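Local coordinates for hypothetical protein PH1109 (Pyrococcus horikoshii, PDB 2D59) that is of unknown function but belongs to the CoA-binding domain family and has a Rossmann-like fold with a five-stranded parallel sheet, at residues D14-E17 and I18-Y22. Numbering follows the deposited sequence.
Sequences DIRE and ILTRY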
loop_
_atom_site.group_PDB
_atom_site.type_symbol
_atom_site.label_atom_id
_atom_site.label_comp_id
_atom_site.label_asym_id
_atom_site.label_seq_id
_atom_site.Cartn_x
_atom_site.Cartn_y
_atom_site.Cartn_z
ATOM N N ASP A 14 -8.365 -5.820 13.318
ATOM C CA ASP A 14 -7.181 -6.255 12.582
ATOM C C ASP A 14 -6.604 -5.109 11.768
ATOM O O ASP A 14 -5.397 -4.871 11.779
ATOM C CB ASP A 14 -7.515 -7.401 11.623
ATOM C CG ASP A 14 -7.964 -8.661 12.340
ATOM O OD1 ASP A 14 -7.362 -9.010 13.376
ATOM O OD2 ASP A 14 -8.910 -9.312 11.852
ATOM N N ILE A 15 -7.476 -4.401 11.056
ATOM C CA ILE A 15 -7.036 -3.287 10.218
ATOM C C ILE A 15 -6.428 -2.195 11.074
ATOM O O ILE A 15 -5.383 -1.632 10.737
ATOM C CB ILE A 15 -8.206 -2.711 9.374
ATOM C CG1 ILE A 15 -8.596 -3.723 8.299
ATOM C CG2 ILE A 15 -7.791 -1.426 8.674
ATOM C CD1 ILE A 15 -8.867 -5.094 8.813
ATOM N N ARG A 16 -7.084 -1.895 12.187
ATOM C CA ARG A 16 -6.601 -0.867 13.094
ATOM C C ARG A 16 -5.204 -1.231 13.601
ATOM O O ARG A 16 -4.342 -0.363 13.759
ATOM C CB ARG A 16 -7.568 -0.717 14.272
ATOM C CG ARG A 16 -7.221 0.411 15.216
ATOM C CD ARG A 16 -8.250 0.550 16.332
ATOM N NE ARG A 16 -9.524 1.106 15.878
ATOM C CZ ARG A 16 -10.681 0.450 15.895
ATOM N NH1 ARG A 16 -11.790 1.040 15.466
ATOM N NH2 ARG A 16 -10.734 -0.802 16.337
ATOM N N GLU A 17 -4.989 -2.519 13.854
ATOM C CA GLU A 17 -3.696 -3.013 14.330
ATOM C C GLU A 17 -2.634 -2.856 13.239
ATOM O O GLU A 17 -1.507 -2.443 13.507
ATOM C CB GLU A 17 -3.814 -4.487 14.734
ATOM C CG GLU A 17 -2.487 -5.167 15.031
ATOM C CD GLU A 17 -1.804 -4.628 16.275
ATOM O OE1 GLU A 17 -0.685 -5.091 16.580
ATOM O OE2 GLU A 17 -2.382 -3.749 16.950
ATOM N N ILE A 18 -3.005 -3.189 12.007
ATOM C CA ILE A 18 -2.092 -3.072 10.877
ATOM C C ILE A 18 -1.650 -1.626 10.695
ATOM O O ILE A 18 -0.475 -1.349 10.446
ATOM C CB ILE A 18 -2.763 -3.552 9.572
ATOM C CG1 ILE A 18 -2.939 -5.069 9.617
ATOM C CG2 ILE A 18 -1.923 -3.179 8.371
ATOM C CD1 ILE A 18 -1.629 -5.827 9.749
ATOM N N LEU A 19 -2.604 -0.707 10.805
ATOM C CA LEU A 19 -2.328 0.718 10.646
ATOM C C LEU A 19 -1.525 1.269 11.817
ATOM O O LEU A 19 -0.872 2.305 11.711
ATOM C CB LEU A 19 -3.648 1.494 10.529
ATOM C CG LEU A 19 -4.489 1.280 9.271
ATOM C CD1 LEU A 19 -5.842 1.962 9.434
ATOM C CD2 LEU A 19 -3.756 1.848 8.065
ATOM N N THR A 20 -1.572 0.567 12.941
ATOM C CA THR A 20 -0.866 1.018 14.126
ATOM C C THR A 20 0.555 0.475 14.221
ATOM O O THR A 20 1.487 1.213 14.538
ATOM C CB THR A 20 -1.643 0.623 15.397
ATOM O OG1 THR A 20 -2.943 1.227 15.365
ATOM C CG2 THR A 20 -0.908 1.088 16.641
ATOM N N ARG A 21 0.720 -0.808 13.928
ATOM C CA ARG A 21 2.033 -1.436 14.024
ATOM C C ARG A 21 2.981 -1.220 12.850
ATOM O O ARG A 21 4.194 -1.168 13.039
ATOM C CB ARG A 21 1.863 -2.932 14.277
ATOM C CG ARG A 21 1.131 -3.241 15.575
ATOM C CD ARG A 21 1.851 -2.646 16.781
ATOM N NE ARG A 21 1.179 -2.948 18.044
ATOM C CZ ARG A 21 -0.044 -2.536 18.364
ATOM N NH1 ARG A 21 -0.744 -1.798 17.513
ATOM N NH2 ARG A 21 -0.569 -2.860 19.539
ATOM N N TYR A 22 2.438 -1.086 11.645
ATOM C CA TYR A 22 3.278 -0.890 10.469
ATOM C C TYR A 22 3.242 0.549 9.962
ATOM O O TYR A 22 2.211 1.034 9.493
ATOM C CB TYR A 22 2.850 -1.853 9.360
ATOM C CG TYR A 22 2.891 -3.305 9.783
ATOM C CD1 TYR A 22 4.085 -3.896 10.201
ATOM C CD2 TYR A 22 1.736 -4.088 9.775
ATOM C CE1 TYR A 22 4.127 -5.231 10.603
ATOM C CE2 TYR A 22 1.767 -5.423 10.176
ATOM C CZ TYR A 22 2.964 -5.987 10.588
ATOM O OH TYR A 22 3.000 -7.304 10.986
#
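The carboxylate of Glu-17 lies over one face of the Arg-21 guanidinium, with OE1 3.1 Å above the plane near its centre, though the exact placing of OE1 is doubtful. The two planes are inclined by 57°, so the charged groups meet neither edge to edge nor flat upon each other. Glu-17 OE2 stands over the same face, 2.6 Å from Arg-21 NH1, a salt bridge from above rather than along an N-H. Bends at the second torsion of both chains fold the two ends together along the surface of the helix, one turn apart. At the edge of the Tyr-22 ring, in its plane, sits Ile-18 CD1, 3.5 Å from Tyr-22 CE2.

Along the helix the backbone is linked in the i to i+4 pattern: Ile-18 N to Asp-14 O and Leu-19 N to Ile-15 O are both 2.9 Å. Arg-21 N continues it to Glu-17 O at 2.8 Å. At Thr-20 the pattern falters, its N giving weak bonds to both Arg-16 O and Glu-17 O. The hydroxyl adds a second bond to Arg-16 O: with OG1 beside its own backbone N (chi1 -60°), it turns back along the helix and donates at 2.7 Å, from well off the carbonyl plane. The helix ends soon after, and Tyr-22 is the first residue to leave helical geometry.

On the inner side, Ile-15 and Leu-19 run side by side, Ile-15 CG2 meeting Leu-19 CD1 at 4.0 Å. This pair packs on helix 133-141 and on Trp-106 of strand 104-107, while Arg-16 NE hydrogen-bonds to Leu-140 O and Arg-16 NH2 forms a salt bridge with Glu-13. Ile-18 and Tyr-22 reach Val-104, so helix 12-21 rests against strand 104-107 and helix 133-141 before the chain enters strand 24-28.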